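Local coordinates for DNA polymerase sliding clamp C (Sulfolobus tokodaii, PDB 3AIZ), which forms, with partner subunits, a ring around DNA that tethers DNA polymerase and other DNA-processing proteins to their template during replication, at residues R43-D48 against F239-R244; G191-V196 against I217-Q222; D7-S12 against V81-S86. One frame throughout, in Å; residues are numbered along the deposited sequence.

Contact 1: residues R43-D48 against F239-R244; sequences RVTFID and FYIAPR
I47 and F239 pack side by side on one face of an antiparallel strand pair, joined on that face by T45 and I241. I47 CD1 rests 3.7 Å from F239 CE2, while I47 CG2 sits above one face of the F239 ring, toward its rim. This is the more deeply buried side: L18 and F21 continue the packing beyond I47, T17 meets F239, and Y201 touches V44, T45 and I241. F46 and Y240 share the other face. With F46 CG anti to its backbone N (chi1 168°) and Y240 CG anti to its carbonyl carbon, F46 CD1 comes 3.5 Å from Y240 CD1, the rings inclined at 45°. I119 and P122 also touch F46, whereas Y240 stays partly exposed.

The backbones are tied twice at the F46-Y240 pair, F46 N to Y240 O at 2.9 Å and Y240 N to F46 O at 2.8 Å. A242 N adds a bond to V44 O of 2.9 Å where the strands give way to loops. V44 and A242 still meet there, V44 CG1 4.0 Å from A242 CB, but both are partly exposed. Strand 45-52 belongs to the N-terminal PCNA domain and strand 235-241 to the C-terminal one, and these backbone bonds carry one continuous sheet across the boundary. The mainly apolar T45-I47-F239-I241 face packs against helices 8-18 and 199-203, so buried hydrocarbon adds to the backbone bonds in joining the domains.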
loop_
_atom_site.group_PDB
_atom_site.type_symbol
_atom_site.label_atom_id
_atom_site.label_comp_id
_atom_site.label_asym_id
_atom_site.label_seq_id
_atom_site.Cartn_x
_atom_site.Cartn_y
_atom_site.Cartn_z
ATOM N N ARG C 43 -18.356 -19.085 -31.104
ATOM C CA ARG C 43 -17.905 -20.267 -31.833
ATOM C C ARG C 43 -16.405 -20.231 -32.100
ATOM O O ARG C 43 -15.886 -21.015 -32.894
ATOM C CB ARG C 43 -18.687 -20.430 -33.138
ATOM C CG ARG C 43 -20.193 -20.471 -32.938
ATOM C CD ARG C 43 -20.911 -20.919 -34.195
ATOM N NE ARG C 43 -20.473 -22.244 -34.625
ATOM C CZ ARG C 43 -20.891 -23.382 -34.079
ATOM N NH1 ARG C 43 -21.756 -23.360 -33.074
ATOM N NH2 ARG C 43 -20.440 -24.542 -34.536
ATOM N N VAL C 44 -15.714 -19.319 -31.425
ATOM C CA VAL C 44 -14.265 -19.213 -31.542
ATOM C C VAL C 44 -13.581 -20.344 -30.783
ATOM O O VAL C 44 -12.569 -20.882 -31.232
ATOM C CB VAL C 44 -13.754 -17.857 -31.008
ATOM C CG1 VAL C 44 -12.239 -17.872 -30.872
ATOM C CG2 VAL C 44 -14.199 -16.722 -31.918
ATOM N N THR C 45 -14.142 -20.705 -29.634
ATOM C CA THR C 45 -13.545 -21.730 -28.786
ATOM C C THR C 45 -14.395 -22.993 -28.712
ATOM O O THR C 45 -15.582 -22.939 -28.393
ATOM C CB THR C 45 -13.311 -21.213 -27.356
ATOM O OG1 THR C 45 -12.492 -20.039 -27.397
ATOM C CG2 THR C 45 -12.624 -22.275 -26.514
ATOM N N PHE C 46 -13.778 -24.130 -29.012
ATOM C CA PHE C 46 -14.427 -25.421 -28.847
ATOM C C PHE C 46 -13.725 -26.195 -27.745
ATOM O O PHE C 46 -12.501 -26.319 -27.746
ATOM C CB PHE C 46 -14.402 -26.222 -30.149
ATOM C CG PHE C 46 -14.798 -27.660 -29.979
ATOM C CD1 PHE C 46 -13.837 -28.656 -29.935
ATOM C CD2 PHE C 46 -16.130 -28.015 -29.853
ATOM C CE1 PHE C 46 -14.197 -29.979 -29.776
ATOM C CE2 PHE C 46 -16.495 -29.336 -29.693
ATOM C CZ PHE C 46 -15.528 -30.319 -29.654
ATOM N N ILE C 47 -14.504 -26.719 -26.806
ATOM C CA ILE C 47 -13.945 -27.370 -25.631
ATOM C C ILE C 47 -14.278 -28.856 -25.592
ATOM O O ILE C 47 -15.444 -29.243 -25.661
ATOM C CB ILE C 47 -14.444 -26.699 -24.341
ATOM C CG1 ILE C 47 -14.221 -25.186 -24.417
ATOM C CG2 ILE C 47 -13.753 -27.299 -23.126
ATOM C CD1 ILE C 47 -14.724 -24.427 -23.213
ATOM N N ASP C 48 -13.246 -29.683 -25.481
ATOM C CA ASP C 48 -13.425 -31.127 -25.426
ATOM C C ASP C 48 -12.717 -31.708 -24.207
ATOM O O ASP C 48 -11.489 -31.807 -24.177
ATOM C CB ASP C 48 -12.897 -31.777 -26.703
ATOM C CG ASP C 48 -13.171 -33.263 -26.752
ATOM O OD1 ASP C 48 -14.257 -33.683 -26.300
ATOM O OD2 ASP C 48 -12.299 -34.012 -27.244
ATOM N N PHE C 239 -8.814 -27.171 -25.430
ATOM C CA PHE C 239 -9.371 -25.890 -25.840
ATOM C C PHE C 239 -8.896 -25.531 -27.244
ATOM O O PHE C 239 -7.719 -25.238 -27.453
ATOM C CB PHE C 239 -8.979 -24.790 -24.852
ATOM C CG PHE C 239 -9.566 -24.967 -23.481
ATOM C CD1 PHE C 239 -8.979 -25.825 -22.565
ATOM C CD2 PHE C 239 -10.704 -24.274 -23.106
ATOM C CE1 PHE C 239 -9.517 -25.990 -21.304
ATOM C CE2 PHE C 239 -11.248 -24.436 -21.845
ATOM C CZ PHE C 239 -10.652 -25.294 -20.943
ATOM N N TYR C 240 -9.812 -25.570 -28.206
ATOM C CA TYR C 240 -9.500 -25.187 -29.577
ATOM C C TYR C 240 -9.923 -23.745 -29.828
ATOM O O TYR C 240 -11.114 -23.432 -29.830
ATOM C CB TYR C 240 -10.198 -26.115 -30.573
ATOM C CG TYR C 240 -9.790 -27.566 -30.460
ATOM C CD1 TYR C 240 -10.350 -28.390 -29.492
ATOM C CD2 TYR C 240 -8.852 -28.114 -31.323
ATOM C CE1 TYR C 240 -9.984 -29.716 -29.385
ATOM C CE2 TYR C 240 -8.479 -29.443 -31.223
ATOM C CZ TYR C 240 -9.050 -30.239 -30.252
ATOM O OH TYR C 240 -8.687 -31.562 -30.143
ATOM N N ILE C 241 -8.946 -22.871 -30.042
ATOM C CA ILE C 241 -9.224 -21.459 -30.275
ATOM C C ILE C 241 -8.962 -21.075 -31.728
ATOM O O ILE C 241 -7.876 -21.311 -32.255
ATOM C CB ILE C 241 -8.388 -20.566 -29.343
ATOM C CG1 ILE C 241 -8.557 -21.019 -27.892
ATOM C CG2 ILE C 241 -8.781 -19.106 -29.505
ATOM C CD1 ILE C 241 -7.753 -20.214 -26.903
ATOM N N ALA C 242 -9.965 -20.483 -32.369
ATOM C CA ALA C 242 -9.880 -20.124 -33.781
ATOM C C ALA C 242 -8.798 -19.082 -34.051
ATOM O O ALA C 242 -8.517 -18.236 -33.203
ATOM C CB ALA C 242 -11.230 -19.634 -34.284
ATOM N N PRO C 243 -8.186 -19.149 -35.244
ATOM C CA PRO C 243 -7.099 -18.259 -35.666
ATOM C C PRO C 243 -7.575 -16.848 -36.000
ATOM O O PRO C 243 -8.752 -16.645 -36.295
ATOM C CB PRO C 243 -6.571 -18.932 -36.941
ATOM C CG PRO C 243 -7.121 -20.324 -36.920
ATOM C CD PRO C 243 -8.435 -20.212 -36.229
ATOM N N ARG C 244 -6.651 -15.893 -35.953
ATOM C CA ARG C 244 -6.918 -14.506 -36.333
ATOM C C ARG C 244 -8.053 -13.852 -35.556
ATOM O O ARG C 244 -8.853 -13.113 -36.129
ATOM C CB ARG C 244 -7.201 -14.393 -37.833
ATOM C CG ARG C 244 -5.973 -14.508 -38.717
ATOM C CD ARG C 244 -6.273 -14.000 -40.118
ATOM N NE ARG C 244 -5.143 -14.175 -41.025
ATOM C CZ ARG C 244 -5.126 -13.754 -42.285
ATOM N NH1 ARG C 244 -6.181 -13.127 -42.792
ATOM N NH2 ARG C 244 -4.055 -13.959 -43.039
#

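Contact 2: residues G191-V196 against I217-Q222; sequences GDAESV and IAFGSQ
S195 OG lies between two oxygens, 3.2 Å from G220 O and hydrogen-bonded to Y197 OH. The serine oxygen stands between its backbone N and carbonyl carbon (chi1 58°), which turns it to the G220 carbonyl, while S195 CB passes 3.5 Å from the same G220 O. Close by, the F219 ring meets strand 193-198 edge-on. F219 CE2 is 3.7 Å from A193 O and 3.9 Å from A193 CB, and E194 N lies in the ring plane, 4.0 Å from F219 CE2. F219 holds its CG in the matching rotamer (chi1 66°), lifting the ring from its own strand toward the A193-S195 backbone.

The strand segments run nearly at right angles (87°) and share no ladder of backbone bonds. Strand 193-198 is, within this chain, an outermost strand of a four-stranded sheet, bonded to strand 153-159 through A193 and S195, whereas strand 214-220 lies in the long sheet that runs through both PCNA domains. The contact therefore joins the edge of one sheet to a strand of the other through the F219 ring edge, the S195 hydroxyl and several backbone atoms. Inward from this crossing, the F219 ring meets F130 and touches L163 and L225, so its hydrocarbon surface belongs to the domain interior. Outward, S221 is exposed and approaches E194 backbone-first, with S221 CA 3.7 Å from E194 O. The E194 side chain takes the other direction, extended from the crossing across T155 and K157 of the neighbouring strand.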
loop_
_atom_site.group_PDB
_atom_site.type_symbol
_atom_site.label_atom_id
_atom_site.label_comp_id
_atom_site.label_asym_id
_atom_site.label_seq_id
_atom_site.Cartn_x
_atom_site.Cartn_y
_atom_site.Cartn_z
ATOM N N GLY C 191 8.360 -28.107 -36.396
ATOM C CA GLY C 191 9.161 -26.993 -36.864
ATOM C C GLY C 191 8.614 -25.639 -36.466
ATOM O O GLY C 191 7.881 -25.514 -35.486
ATOM N N ASP C 192 8.976 -24.619 -37.237
ATOM C CA ASP C 192 8.565 -23.252 -36.949
ATOM C C ASP C 192 7.121 -22.996 -37.367
ATOM O O ASP C 192 6.641 -23.548 -38.356
ATOM C CB ASP C 192 9.498 -22.259 -37.646
ATOM C CG ASP C 192 10.925 -22.335 -37.128
ATOM O OD1 ASP C 192 11.135 -22.918 -36.042
ATOM O OD2 ASP C 192 11.834 -21.809 -37.805
ATOM N N ALA C 193 6.433 -22.156 -36.602
ATOM C CA ALA C 193 5.053 -21.803 -36.900
ATOM C C ALA C 193 4.692 -20.474 -36.249
ATOM O O ALA C 193 5.362 -20.027 -35.317
ATOM C CB ALA C 193 4.113 -22.897 -36.429
ATOM N N GLU C 194 3.632 -19.845 -36.742
ATOM C CA GLU C 194 3.194 -18.563 -36.206
ATOM C C GLU C 194 1.760 -18.245 -36.612
ATOM O O GLU C 194 1.394 -18.350 -37.782
ATOM C CB GLU C 194 4.129 -17.441 -36.665
ATOM C CG GLU C 194 3.727 -16.056 -36.182
ATOM C CD GLU C 194 4.648 -14.963 -36.696
ATOM O OE1 GLU C 194 5.621 -15.287 -37.411
ATOM O OE2 GLU C 194 4.399 -13.779 -36.384
ATOM N N SER C 195 0.952 -17.859 -35.630
ATOM C CA SER C 195 -0.416 -17.427 -35.882
ATOM C C SER C 195 -0.926 -16.619 -34.697
ATOM O O SER C 195 -0.337 -16.651 -33.616
ATOM C CB SER C 195 -1.330 -18.623 -36.150
ATOM O OG SER C 195 -1.312 -19.530 -35.064
ATOM N N VAL C 196 -2.020 -15.895 -34.904
ATOM C CA VAL C 196 -2.558 -15.018 -33.872
ATOM C C VAL C 196 -3.891 -15.537 -33.343
ATOM O O VAL C 196 -4.702 -16.068 -34.099
ATOM C CB VAL C 196 -2.746 -13.587 -34.406
ATOM C CG1 VAL C 196 -3.192 -12.659 -33.290
ATOM C CG2 VAL C 196 -1.457 -13.087 -35.035
ATOM N N ILE C 217 0.760 -27.388 -25.778
ATOM C CA ILE C 217 0.428 -26.279 -26.662
ATOM C C ILE C 217 0.744 -26.638 -28.108
ATOM O O ILE C 217 1.884 -26.960 -28.437
ATOM C CB ILE C 217 1.228 -25.020 -26.288
ATOM C CG1 ILE C 217 1.198 -24.801 -24.773
ATOM C CG2 ILE C 217 0.694 -23.805 -27.032
ATOM C CD1 ILE C 217 2.156 -23.733 -24.290
ATOM N N ALA C 218 -0.266 -26.583 -28.969
ATOM C CA ALA C 218 -0.089 -26.905 -30.382
ATOM C C ALA C 218 -0.818 -25.892 -31.256
ATOM O O ALA C 218 -1.929 -25.472 -30.936
ATOM C CB ALA C 218 -0.580 -28.313 -30.673
ATOM N N PHE C 219 -0.193 -25.499 -32.359
ATOM C CA PHE C 219 -0.778 -24.491 -33.233
ATOM C C PHE C 219 -0.074 -24.431 -34.580
ATOM O O PHE C 219 0.918 -25.122 -34.809
ATOM C CB PHE C 219 -0.723 -23.115 -32.567
ATOM C CG PHE C 219 0.671 -22.592 -32.377
ATOM C CD1 PHE C 219 1.365 -22.843 -31.203
ATOM C CD2 PHE C 219 1.291 -21.852 -33.371
ATOM C CE1 PHE C 219 2.648 -22.367 -31.024
ATOM C CE2 PHE C 219 2.576 -21.372 -33.199
ATOM C CZ PHE C 219 3.255 -21.629 -32.023
ATOM N N GLY C 220 -0.596 -23.588 -35.464
ATOM C CA GLY C 220 -0.030 -23.404 -36.785
ATOM C C GLY C 220 -0.786 -22.329 -37.537
ATOM O O GLY C 220 -1.864 -21.911 -37.114
ATOM N N SER C 221 -0.224 -21.879 -38.653
ATOM C CA SER C 221 -0.857 -20.838 -39.453
ATOM C C SER C 221 -2.245 -21.258 -39.925
ATOM O O SER C 221 -2.425 -22.352 -40.464
ATOM C CB SER C 221 0.017 -20.479 -40.656
ATOM O OG SER C 221 -0.624 -19.522 -41.483
ATOM N N GLN C 222 -3.224 -20.386 -39.705
ATOM C CA GLN C 222 -4.582 -20.593 -40.203
ATOM C C GLN C 222 -5.297 -21.801 -39.600
ATOM O O GLN C 222 -6.375 -22.179 -40.060
ATOM C CB GLN C 222 -4.587 -20.690 -41.730
ATOM C CG GLN C 222 -4.228 -19.393 -42.434
ATOM C CD GLN C 222 -4.135 -19.556 -43.936
ATOM O OE1 GLN C 222 -3.905 -20.657 -44.438
ATOM N NE2 GLN C 222 -4.309 -18.458 -44.663
#

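Contact 3: residues D7-S12 against V81-S86; sequences DADAFS and VTKNDS
D9 holds its CG anti to the backbone N (chi1 -174°) and K83 bends at chi2 (-68°) before running extended, and between them these torsions bring K83 NZ to 3.2 Å from D9 OD2. The salt bridge joins the N-terminal turn of helix 8-18 to the loop between helix 71-78 and strand 86-91. D7 is the N-cap of that helix, its OD1 accepting a weak bond from A10 N. The amine meets D9 OD2 on the syn side, well out of the carboxylate plane (31°). K210 NZ is a second, more distant and weaker ionic partner of the same oxygen, so the negative charge of D9 is probably balanced by more than one lysine.

Next to the charged pair, methyl groups meet backbone and hydroxyl oxygens. V81 points its CG2 methyl at the helix, 3.8 Å from A8 O and 3.9 Å from D9 CA, and S12 OG borders the same methyl. A8 CB abuts the loop farther along, 3.7 Å from D85 O. Going outward, the contact thus passes from buried alanine and serine to an exposed lysine.

The loop carries its own brace: T82 N donates to D85 OD2 at 2.8 Å, and the same oxygen takes a salt bridge from R107. Two donors on OD2 would be expected to stabilise the charged form of this buried carboxylate. In PCNA rings the helices line the central channel, and in the DNA-encircling ring helix 8-18 is probably one of them. Within its first turns, S12 OG turns back along the helix to donate to D9 O at 2.6 Å, approaching that carbonyl from outside its plane.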
loop_
_atom_site.group_PDB
_atom_site.type_symbol
_atom_site.label_atom_id
_atom_site.label_comp_id
_atom_site.label_asym_id
_atom_site.label_seq_id
_atom_site.Cartn_x
_atom_site.Cartn_y
_atom_site.Cartn_z
ATOM N N ASP C 7 -10.240 -35.095 -4.497
ATOM C CA ASP C 7 -9.734 -33.729 -4.583
ATOM C C ASP C 7 -10.741 -32.842 -5.305
ATOM O O ASP C 7 -10.511 -32.421 -6.439
ATOM C CB ASP C 7 -8.384 -33.694 -5.302
ATOM C CG ASP C 7 -7.734 -32.320 -5.261
ATOM O OD1 ASP C 7 -8.352 -31.380 -4.716
ATOM O OD2 ASP C 7 -6.603 -32.181 -5.771
ATOM N N ALA C 8 -11.855 -32.560 -4.638
ATOM C CA ALA C 8 -12.940 -31.793 -5.239
ATOM C C ALA C 8 -12.584 -30.320 -5.400
ATOM O O ALA C 8 -13.245 -29.594 -6.143
ATOM C CB ALA C 8 -14.214 -31.947 -4.422
ATOM N N ASP C 9 -11.542 -29.880 -4.703
ATOM C CA ASP C 9 -11.109 -28.489 -4.786
ATOM C C ASP C 9 -10.594 -28.170 -6.185
ATOM O O ASP C 9 -11.011 -27.192 -6.806
ATOM C CB ASP C 9 -10.023 -28.196 -3.749
ATOM C CG ASP C 9 -9.652 -26.724 -3.693
ATOM O OD1 ASP C 9 -10.560 -25.876 -3.819
ATOM O OD2 ASP C 9 -8.455 -26.416 -3.519
ATOM N N ALA C 10 -9.683 -29.002 -6.676
ATOM C CA ALA C 10 -9.148 -28.838 -8.020
ATOM C C ALA C 10 -10.236 -29.132 -9.044
ATOM O O ALA C 10 -10.410 -28.393 -10.013
ATOM C CB ALA C 10 -7.955 -29.756 -8.230
ATOM N N PHE C 11 -10.969 -30.214 -8.809
ATOM C CA PHE C 11 -12.045 -30.637 -9.697
ATOM C C PHE C 11 -13.009 -29.497 -10.022
ATOM O O PHE C 11 -13.494 -29.387 -11.146
ATOM C CB PHE C 11 -12.807 -31.808 -9.072
ATOM C CG PHE C 11 -13.904 -32.355 -9.939
ATOM C CD1 PHE C 11 -13.640 -33.339 -10.877
ATOM C CD2 PHE C 11 -15.204 -31.894 -9.808
ATOM C CE1 PHE C 11 -14.648 -33.847 -11.671
ATOM C CE2 PHE C 11 -16.216 -32.400 -10.601
ATOM C CZ PHE C 11 -15.938 -33.377 -11.533
ATOM N N SER C 12 -13.279 -28.648 -9.036
ATOM C CA SER C 12 -14.235 -27.562 -9.214
ATOM C C SER C 12 -13.739 -26.513 -10.206
ATOM O O SER C 12 -14.533 -25.899 -10.919
ATOM C CB SER C 12 -14.560 -26.904 -7.872
ATOM O OG SER C 12 -13.419 -26.267 -7.325
ATOM N N VAL C 81 -16.564 -25.753 -1.744
ATOM C CA VAL C 81 -15.815 -26.932 -1.322
ATOM C C VAL C 81 -14.522 -26.532 -0.622
ATOM O O VAL C 81 -13.898 -25.530 -0.971
ATOM C CB VAL C 81 -15.486 -27.867 -2.504
ATOM C CG1 VAL C 81 -16.755 -28.249 -3.249
ATOM C CG2 VAL C 81 -14.487 -27.211 -3.442
ATOM N N THR C 82 -14.129 -27.321 0.372
ATOM C CA THR C 82 -12.899 -27.068 1.108
ATOM C C THR C 82 -11.794 -28.005 0.636
ATOM O O THR C 82 -11.952 -28.717 -0.356
ATOM C CB THR C 82 -13.102 -27.253 2.620
ATOM O OG1 THR C 82 -13.427 -28.620 2.898
ATOM C CG2 THR C 82 -14.225 -26.358 3.118
ATOM N N LYS C 83 -10.675 -27.999 1.351
ATOM C CA LYS C 83 -9.546 -28.858 1.014
ATOM C C LYS C 83 -9.857 -30.317 1.331
ATOM O O LYS C 83 -9.465 -31.220 0.591
ATOM C CB LYS C 83 -8.294 -28.417 1.774
ATOM C CG LYS C 83 -7.861 -26.985 1.498
ATOM C CD LYS C 83 -7.362 -26.816 0.072
ATOM C CE LYS C 83 -6.803 -25.419 -0.153
ATOM N NZ LYS C 83 -6.219 -25.265 -1.516
ATOM N N ASN C 84 -10.566 -30.539 2.433
ATOM C CA ASN C 84 -10.875 -31.890 2.890
ATOM C C ASN C 84 -12.308 -32.321 2.581
ATOM O O ASN C 84 -12.885 -33.146 3.290
ATOM C CB ASN C 84 -10.593 -32.023 4.390
ATOM C CG ASN C 84 -11.344 -30.996 5.220
ATOM O OD1 ASN C 84 -12.574 -30.944 5.200
ATOM N ND2 ASN C 84 -10.603 -30.176 5.958
ATOM N N ASP C 85 -12.876 -31.756 1.521
ATOM C CA ASP C 85 -14.221 -32.119 1.085
ATOM C C ASP C 85 -14.181 -33.176 -0.007
ATOM O O ASP C 85 -13.418 -33.059 -0.965
ATOM C CB ASP C 85 -14.970 -30.890 0.567
ATOM C CG ASP C 85 -15.779 -30.204 1.643
ATOM O OD1 ASP C 85 -16.180 -30.885 2.611
ATOM O OD2 ASP C 85 -16.023 -28.987 1.517
ATOM N N SER C 86 -15.003 -34.208 0.143
ATOM C CA SER C 86 -15.190 -35.194 -0.911
ATOM C C SER C 86 -16.493 -34.883 -1.637
ATOM O O SER C 86 -17.459 -34.436 -1.021
ATOM C CB SER C 86 -15.217 -36.612 -0.336
ATOM O OG SER C 86 -16.257 -36.761 0.616
#

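Overall arrangement
Contact 1 lies nearest the chain centre, about 11 Å away (centre to centre), with most of its touching residues buried; contacts 3 and 2, about 17 and 20 Å out, mix buried and exposed residues. Contacts 1 and 2 share the long sheet and touch: R244 N lies 2.7 Å from V196 O, a probable hydrogen bond, and P243 packs on Q222. Contact 3 stands apart on the opposite side of the chain centre, in the N-terminal domain. Backbone bonds and large hydrocarbon side chains span the domain boundary in contact 1, a ring edge and a serine join two sheets where their strands cross in contact 2, and an ion pair beside methyl-to-oxygen packing fastens helix to loop in contact 3.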